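Local coordinates for putative periplasmic protein (Wolinella succinogenes, PDB 3KN3), which probably serves as a periplasmic solute-binding protein, related to tungstate-transport components, and can hold glutathione in its ligand site, at residues A5-T11 against V34-A40; V65-Y69 against Y203-A207. Residue numbers count along the deposited sequence, not the author numbering.

Contact 1. Residues A5-T11 against V34-A40; sequences AELRMAT and VDLKWVA
L7, M9 and L36 form the apolar centre on one face of two parallel strands. L7 CD2 lies 3.8 Å from L36 CD1, and M9, a selenomethionine with chi1 and chi2 both t, brings CE to 3.4 Å from L36 CG. F224 of helix 218-229 covers L7 and L36; L21 of helix 20-32 covers M9, T11 and W38. W38 (chi1 p) sets CB 3.7 Å from M9 CG while its ring leads away. The register pairs E6 with D35 through T11 with A40, the short axes 4.6 Å apart at 24°. Odd residues of 5-11 carry the ladder: D35 N–A5 O 2.8 Å, L7 N–D35 O 2.9 Å, K37 N–L7 O 3.0 Å, M9 N–K37 O 2.7 Å, V39 N–M9 O 2.9 Å, T11 N–V39 O 2.8 Å. On the other face E6 and R8 pair by charge (OE2 to NH2 3.1 Å), and D35 OD1 forms a salt bridge with K29. With helix 20-32 in the connection, this is the beta-alpha-beta crossover opening a periplasmic-binding-protein fold.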
ATOM      1  N   ALA A   5      20.487  19.972  -9.141  1.00 43.27           N
ATOM      2  CA  ALA A   5      19.063  20.242  -9.039  1.00 37.93           C
ATOM      3  C   ALA A   5      18.428  19.165  -8.168  1.00 36.30           C
ATOM      4  O   ALA A   5      18.780  17.987  -8.258  1.00 31.90           O
ATOM      5  CB  ALA A   5      18.418  20.270 -10.404  1.00 31.55           C
ATOM      6  N   GLU A   6      17.501  19.571  -7.313  1.00 36.73           N
ATOM      7  CA  GLU A   6      16.827  18.613  -6.467  1.00 37.06           C
ATOM      8  C   GLU A   6      15.338  18.884  -6.370  1.00 30.80           C
ATOM      9  O   GLU A   6      14.847  19.945  -6.755  1.00 26.44           O
ATOM     10  CB  GLU A   6      17.451  18.593  -5.076  1.00 44.91           C
ATOM     11  CG  GLU A   6      17.199  19.854  -4.290  1.00 61.30           C
ATOM     12  CD  GLU A   6      18.068  19.952  -3.045  1.00 76.09           C
ATOM     13  OE1 GLU A   6      19.309  20.078  -3.185  1.00 76.12           O
ATOM     14  OE2 GLU A   6      17.503  19.912  -1.929  1.00 82.35           O
ATOM     15  N   LEU A   7      14.618  17.891  -5.870  1.00 31.08           N
ATOM     16  CA  LEU A   7      13.192  17.997  -5.651  1.00 28.55           C
ATOM     17  C   LEU A   7      12.919  17.552  -4.211  1.00 30.06           C
ATOM     18  O   LEU A   7      13.373  16.489  -3.794  1.00 26.83           O
ATOM     19  CB  LEU A   7      12.446  17.111  -6.644  1.00 24.26           C
ATOM     20  CG  LEU A   7      10.930  17.200  -6.455  1.00 26.06           C
ATOM     21  CD1 LEU A   7      10.393  18.497  -7.024  1.00 24.19           C
ATOM     22  CD2 LEU A   7      10.245  16.016  -7.085  1.00 22.46           C
ATOM     23  N   ARG A   8      12.202  18.374  -3.450  1.00 28.38           N
ATOM     24  CA  ARG A   8      12.018  18.104  -2.027  1.00 25.10           C
ATOM     25  C   ARG A   8      10.708  17.413  -1.764  1.00 25.53           C
ATOM     26  O   ARG A   8       9.647  17.896  -2.158  1.00 25.43           O
ATOM     27  CB  ARG A   8      12.105  19.390  -1.200  1.00 21.65           C
ATOM     28  CG  ARG A   8      13.494  19.959  -1.116  1.00 26.85           C
ATOM     29  CD  ARG A   8      13.462  21.448  -0.806  1.00 42.48           C
ATOM     30  NE  ARG A   8      14.790  21.928  -0.439  1.00 53.66           N
ATOM     31  CZ  ARG A   8      15.695  22.378  -1.304  1.00 55.60           C
ATOM     32  NH1 ARG A   8      15.411  22.430  -2.595  1.00 51.04           N
ATOM     33  NH2 ARG A   8      16.883  22.787  -0.870  1.00 61.47           N
HETATM   34  N   MSE A   9      10.784  16.291  -1.057  1.00 26.56           N
HETATM   35  CA  MSE A   9       9.622  15.447  -0.871  1.00 27.49           C
HETATM   36  C   MSE A   9       9.358  15.118   0.588  1.00 32.06           C
HETATM   37  O   MSE A   9      10.273  14.785   1.338  1.00 31.63           O
HETATM   38  CB  MSE A   9       9.818  14.160  -1.653  1.00 24.35           C
HETATM   39  CG  MSE A   9       8.991  12.984  -1.166  1.00 32.29           C
HETATM   40 SE   MSE A   9       9.174  11.408  -2.342  1.00 77.53          SE
HETATM   41  CE  MSE A   9       9.837  12.335  -3.957  1.00 38.08           C
ATOM     42  N   ALA A  10       8.097  15.212   0.978  1.00 26.02           N
ATOM     43  CA  ALA A  10       7.678  14.719   2.273  1.00 28.07           C
ATOM     44  C   ALA A  10       6.973  13.390   2.060  1.00 32.37           C
ATOM     45  O   ALA A  10       5.975  13.320   1.342  1.00 34.09           O
ATOM     46  CB  ALA A  10       6.757  15.713   2.957  1.00 26.73           C
ATOM     47  N   THR A  11       7.498  12.334   2.669  1.00 25.68           N
ATOM     48  CA  THR A  11       6.854  11.039   2.591  1.00 29.16           C
ATOM     49  C   THR A  11       6.620  10.421   3.969  1.00 30.44           C
ATOM     50  O   THR A  11       6.832  11.044   5.016  1.00 30.76           O
ATOM     51  CB  THR A  11       7.632  10.032   1.721  1.00 27.74           C
ATOM     52  OG1 THR A  11       6.810   8.881   1.509  1.00 34.39           O
ATOM     53  CG2 THR A  11       8.921   9.583   2.416  1.00 22.36           C
ATOM     54  N   VAL A  34      17.969  15.231 -11.891  1.00 26.61           N
ATOM     55  CA  VAL A  34      17.435  15.750 -10.631  1.00 24.20           C
ATOM     56  C   VAL A  34      17.585  14.764  -9.469  1.00 31.60           C
ATOM     57  O   VAL A  34      17.277  13.579  -9.610  1.00 36.15           O
ATOM     58  CB  VAL A  34      15.944  16.093 -10.740  1.00 26.01           C
ATOM     59  CG1 VAL A  34      15.364  16.426  -9.350  1.00 26.51           C
ATOM     60  CG2 VAL A  34      15.700  17.222 -11.747  1.00 19.56           C
ATOM     61  N   ASP A  35      18.046  15.265  -8.321  1.00 29.90           N
ATOM     62  CA  ASP A  35      18.096  14.470  -7.097  1.00 33.71           C
ATOM     63  C   ASP A  35      16.826  14.561  -6.247  1.00 32.86           C
ATOM     64  O   ASP A  35      16.414  15.637  -5.824  1.00 32.93           O
ATOM     65  CB  ASP A  35      19.292  14.866  -6.236  1.00 34.03           C
ATOM     66  CG  ASP A  35      20.600  14.336  -6.772  1.00 40.35           C
ATOM     67  OD1 ASP A  35      20.617  13.189  -7.262  1.00 42.38           O
ATOM     68  OD2 ASP A  35      21.612  15.070  -6.692  1.00 44.04           O
ATOM     69  N   LEU A  36      16.234  13.407  -5.987  1.00 31.51           N
ATOM     70  CA  LEU A  36      15.130  13.272  -5.052  1.00 33.95           C
ATOM     71  C   LEU A  36      15.621  13.329  -3.602  1.00 35.97           C
ATOM     72  O   LEU A  36      16.482  12.556  -3.189  1.00 33.15           O
ATOM     73  CB  LEU A  36      14.441  11.935  -5.293  1.00 40.18           C
ATOM     74  CG  LEU A  36      12.920  11.954  -5.236  1.00 45.39           C
ATOM     75  CD1 LEU A  36      12.409  13.030  -6.175  1.00 45.87           C
ATOM     76  CD2 LEU A  36      12.369  10.576  -5.598  1.00 43.60           C
ATOM     77  N   LYS A  37      15.075  14.256  -2.832  1.00 35.42           N
ATOM     78  CA  LYS A  37      15.419  14.359  -1.423  1.00 39.51           C
ATOM     79  C   LYS A  37      14.129  14.237  -0.612  1.00 35.66           C
ATOM     80  O   LYS A  37      13.171  14.986  -0.825  1.00 37.58           O
ATOM     81  CB  LYS A  37      16.137  15.686  -1.124  1.00 40.67           C
ATOM     82  CG  LYS A  37      17.535  15.842  -1.740  1.00 48.39           C
ATOM     83  CD  LYS A  37      18.589  14.949  -1.059  1.00 61.23           C
ATOM     84  CE  LYS A  37      18.813  15.284   0.435  1.00 67.15           C
ATOM     85  NZ  LYS A  37      19.903  16.297   0.662  1.00 67.26           N
ATOM     86  N   TRP A  38      14.076  13.282   0.302  1.00 28.12           N
ATOM     87  CA  TRP A  38      12.834  13.100   1.037  1.00 28.03           C
ATOM     88  C   TRP A  38      12.993  13.026   2.547  1.00 32.84           C
ATOM     89  O   TRP A  38      14.029  12.645   3.065  1.00 30.36           O
ATOM     90  CB  TRP A  38      12.066  11.883   0.522  1.00 22.37           C
ATOM     91  CG  TRP A  38      12.761  10.552   0.686  1.00 30.46           C
ATOM     92  CD1 TRP A  38      12.659   9.699   1.750  1.00 31.46           C
ATOM     93  CD2 TRP A  38      13.647   9.917  -0.253  1.00 33.88           C
ATOM     94  NE1 TRP A  38      13.427   8.577   1.533  1.00 31.53           N
ATOM     95  CE2 TRP A  38      14.041   8.684   0.315  1.00 32.55           C
ATOM     96  CE3 TRP A  38      14.154  10.273  -1.509  1.00 29.77           C
ATOM     97  CZ2 TRP A  38      14.905   7.810  -0.334  1.00 33.95           C
ATOM     98  CZ3 TRP A  38      15.009   9.402  -2.154  1.00 23.70           C
ATOM     99  CH2 TRP A  38      15.379   8.186  -1.569  1.00 29.53           C
ATOM    100  N   VAL A  39      11.938  13.398   3.248  1.00 35.11           N
ATOM    101  CA  VAL A  39      11.915  13.218   4.674  1.00 39.08           C
ATOM    102  C   VAL A  39      10.718  12.345   4.991  1.00 39.49           C
ATOM    103  O   VAL A  39       9.625  12.575   4.468  1.00 35.56           O
ATOM    104  CB  VAL A  39      11.827  14.548   5.408  1.00 37.82           C
ATOM    105  CG1 VAL A  39      12.016  14.322   6.889  1.00 36.38           C
ATOM    106  CG2 VAL A  39      12.903  15.486   4.901  1.00 43.46           C
ATOM    107  N   ALA A  40      10.942  11.337   5.835  1.00 32.16           N
ATOM    108  CA  ALA A  40       9.924  10.337   6.139  1.00 28.89           C
ATOM    109  C   ALA A  40       9.391  10.511   7.560  1.00 30.10           C
ATOM    110  O   ALA A  40      10.109  10.319   8.532  1.00 30.84           O
ATOM    111  CB  ALA A  40      10.488   8.932   5.943  1.00 22.55           C
TER

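Contact 2. Residues V65-Y69 against Y203-A207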
ATOM      1  N   VAL A  65      -7.551  10.498   3.445  1.00 48.88           N
ATOM      2  CA  VAL A  65      -7.057  11.851   3.654  1.00 45.97           C
ATOM      3  C   VAL A  65      -6.448  12.473   2.410  1.00 43.68           C
ATOM      4  O   VAL A  65      -6.498  13.689   2.254  1.00 46.35           O
ATOM      5  CB  VAL A  65      -6.042  11.931   4.817  1.00 50.66           C
ATOM      6  CG1 VAL A  65      -6.772  11.972   6.154  1.00 50.61           C
ATOM      7  CG2 VAL A  65      -5.071  10.775   4.754  1.00 50.27           C
ATOM      8  N   GLU A  66      -5.870  11.654   1.532  1.00 37.94           N
ATOM      9  CA  GLU A  66      -5.357  12.166   0.266  1.00 36.86           C
ATOM     10  C   GLU A  66      -6.451  12.965  -0.425  1.00 36.61           C
ATOM     11  O   GLU A  66      -6.225  14.070  -0.924  1.00 33.03           O
ATOM     12  CB  GLU A  66      -4.904  11.028  -0.644  1.00 41.87           C
ATOM     13  CG  GLU A  66      -3.723  10.237  -0.124  1.00 46.44           C
ATOM     14  CD  GLU A  66      -3.400   9.067  -1.023  1.00 53.41           C
ATOM     15  OE1 GLU A  66      -3.875   9.091  -2.179  1.00 56.31           O
ATOM     16  OE2 GLU A  66      -2.689   8.130  -0.584  1.00 53.24           O
ATOM     17  N   LEU A  67      -7.657  12.404  -0.428  1.00 43.30           N
ATOM     18  CA  LEU A  67      -8.793  13.050  -1.079  1.00 50.14           C
ATOM     19  C   LEU A  67      -9.224  14.339  -0.362  1.00 45.24           C
ATOM     20  O   LEU A  67      -9.504  15.344  -1.005  1.00 44.05           O
ATOM     21  CB  LEU A  67      -9.951  12.062  -1.233  1.00 56.28           C
ATOM     22  CG  LEU A  67      -9.577  10.773  -1.979  1.00 63.68           C
ATOM     23  CD1 LEU A  67     -10.777  10.220  -2.740  1.00 64.85           C
ATOM     24  CD2 LEU A  67      -8.400  10.975  -2.939  1.00 65.07           C
ATOM     25  N   GLU A  68      -9.261  14.296   0.965  1.00 46.39           N
ATOM     26  CA  GLU A  68      -9.450  15.492   1.782  1.00 51.20           C
ATOM     27  C   GLU A  68      -8.476  16.566   1.356  1.00 46.98           C
ATOM     28  O   GLU A  68      -8.846  17.722   1.135  1.00 49.01           O
ATOM     29  CB  GLU A  68      -9.128  15.169   3.234  1.00 59.87           C
ATOM     30  CG  GLU A  68      -9.966  14.096   3.828  1.00 70.47           C
ATOM     31  CD  GLU A  68     -11.059  14.678   4.663  1.00 82.43           C
ATOM     32  OE1 GLU A  68     -11.943  13.909   5.098  1.00 87.81           O
ATOM     33  OE2 GLU A  68     -11.027  15.913   4.879  1.00 84.78           O
ATOM     34  N   TYR A  69      -7.214  16.155   1.286  1.00 35.95           N
ATOM     35  CA  TYR A  69      -6.098  17.025   0.981  1.00 35.59           C
ATOM     36  C   TYR A  69      -6.341  17.795  -0.309  1.00 33.62           C
ATOM     37  O   TYR A  69      -6.270  19.022  -0.323  1.00 33.40           O
ATOM     38  CB  TYR A  69      -4.838  16.177   0.847  1.00 36.01           C
ATOM     39  CG  TYR A  69      -3.533  16.906   1.056  1.00 33.71           C
ATOM     40  CD1 TYR A  69      -3.215  17.449   2.292  1.00 36.41           C
ATOM     41  CD2 TYR A  69      -2.599  17.012   0.026  1.00 29.09           C
ATOM     42  CE1 TYR A  69      -2.020  18.090   2.500  1.00 39.52           C
ATOM     43  CE2 TYR A  69      -1.408  17.652   0.218  1.00 32.36           C
ATOM     44  CZ  TYR A  69      -1.117  18.194   1.462  1.00 39.05           C
ATOM     45  OH  TYR A  69       0.079  18.835   1.677  1.00 34.94           O
ATOM     46  N   TYR A 203       0.454   3.982  -3.759  1.00 35.82           N
ATOM     47  CA  TYR A 203       0.983   5.131  -3.051  1.00 37.62           C
ATOM     48  C   TYR A 203       0.804   6.379  -3.935  1.00 44.37           C
ATOM     49  O   TYR A 203       1.099   6.356  -5.126  1.00 48.94           O
ATOM     50  CB  TYR A 203       2.450   4.897  -2.709  1.00 36.13           C
ATOM     51  CG  TYR A 203       2.717   3.631  -1.903  1.00 40.58           C
ATOM     52  CD1 TYR A 203       2.910   3.682  -0.521  1.00 40.83           C
ATOM     53  CD2 TYR A 203       2.785   2.391  -2.526  1.00 42.01           C
ATOM     54  CE1 TYR A 203       3.165   2.538   0.205  1.00 41.20           C
ATOM     55  CE2 TYR A 203       3.026   1.244  -1.811  1.00 36.85           C
ATOM     56  CZ  TYR A 203       3.215   1.318  -0.448  1.00 41.76           C
ATOM     57  OH  TYR A 203       3.450   0.163   0.254  1.00 39.93           O
ATOM     58  N   SER A 204       0.310   7.461  -3.350  1.00 40.72           N
ATOM     59  CA  SER A 204      -0.040   8.645  -4.119  1.00 40.58           C
ATOM     60  C   SER A 204       0.978   9.760  -4.003  1.00 37.17           C
ATOM     61  O   SER A 204       1.392  10.109  -2.900  1.00 38.61           O
ATOM     62  CB  SER A 204      -1.388   9.181  -3.661  1.00 47.33           C
ATOM     63  OG  SER A 204      -2.406   8.242  -3.910  1.00 56.99           O
ATOM     64  N   ILE A 205       1.366  10.317  -5.150  1.00 32.78           N
ATOM     65  CA  ILE A 205       2.183  11.515  -5.200  1.00 29.62           C
ATOM     66  C   ILE A 205       1.247  12.660  -5.470  1.00 33.18           C
ATOM     67  O   ILE A 205       0.386  12.559  -6.333  1.00 31.60           O
ATOM     68  CB  ILE A 205       3.196  11.469  -6.349  1.00 33.99           C
ATOM     69  CG1 ILE A 205       4.064  10.228  -6.240  1.00 41.12           C
ATOM     70  CG2 ILE A 205       4.101  12.701  -6.335  1.00 19.93           C
ATOM     71  CD1 ILE A 205       4.923  10.017  -7.445  1.00 47.07           C
HETATM   72  N   MSE A 206       1.390  13.740  -4.715  1.00 31.88           N
HETATM   73  CA  MSE A 206       0.676  14.972  -5.023  1.00 30.76           C
HETATM   74  C   MSE A 206       1.646  16.139  -4.987  1.00 27.59           C
HETATM   75  O   MSE A 206       2.566  16.171  -4.164  1.00 29.38           O
HETATM   76  CB  MSE A 206      -0.456  15.225  -4.030  1.00 27.34           C
HETATM   77  CG  MSE A 206      -1.567  14.197  -4.093  1.00 37.59           C
HETATM   78 SE   MSE A 206      -2.749  14.301  -2.534  1.00 60.18          SE
HETATM   79  CE  MSE A 206      -4.160  13.095  -3.094  1.00283.90           C
ATOM     80  N   ALA A 207       1.429  17.095  -5.876  1.00 21.88           N
ATOM     81  CA  ALA A 207       2.220  18.306  -5.900  1.00 25.33           C
ATOM     82  C   ALA A 207       1.667  19.293  -4.909  1.00 27.07           C
ATOM     83  O   ALA A 207       0.466  19.365  -4.673  1.00 27.37           O
ATOM     84  CB  ALA A 207       2.235  18.920  -7.284  1.00 23.09           C
TER
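Helix 65-69 and strand 203-207 run almost in the same direction, their short axes 13° apart, but with a closest approach of 10.7 Å they are too far apart for backbone-to-backbone contact, so side chains bridge the gap. The hydrogen bond from Y69 N to V65 O (2.7 Å) belongs to the helix itself, the turn that places E66 and Y69 on the side facing the strand; the first residue to meet the strand is E66. E66 (chi1 m, chi2 t) extends toward S204, whose OG donates a very short hydrogen bond of 2.4 Å to E66 OE1; the position of that oxygen is less certain. The carboxylate has further partners, with R78 forming a salt bridge to OE1 and the backbone N of A62 bonding to OE2. Next to this polar link, the methyl CE of selenomethionine M206 packs 3.3 Å from E66 CB and 3.2 Å from E66 O. Y69 (chi1 t) closes the contact as a Met-aromatic pair, M206 SE lying 3.7 Å from Y69 CD2 and obliquely to the ring, while Y69 OH bonds to L47 O. Y203 and I205 point away from the helix, Y203 stacking on H61, a fellow glutathione-site residue, and I205 packing on helix 218-229. Strand 202-208 thus lies between helices 63-72 and 218-229, paired antiparallel with strands 57-60 and 78-82.

Both contacts involve the same mixed sheet, with centres about 17 Å apart and nearest atoms about 6 Å apart, and strand 57-60 joins them by pairing with 6-12 and 202-208. Contact 1 is strand pairing inside that sheet, held by a regular backbone ladder and partly buried, with charged side chains on its outer face. Contact 2 is buried and joins a helix to one face of the sheet mainly through side chains. Helix 218-229 packs against strands of both contacts. Segment 203-207 holds the glutathione-site residue Y203, which faces away from the helix, whereas contact 1 comes near that site, empty of glutathione in this model, at its T11 end, next to T12.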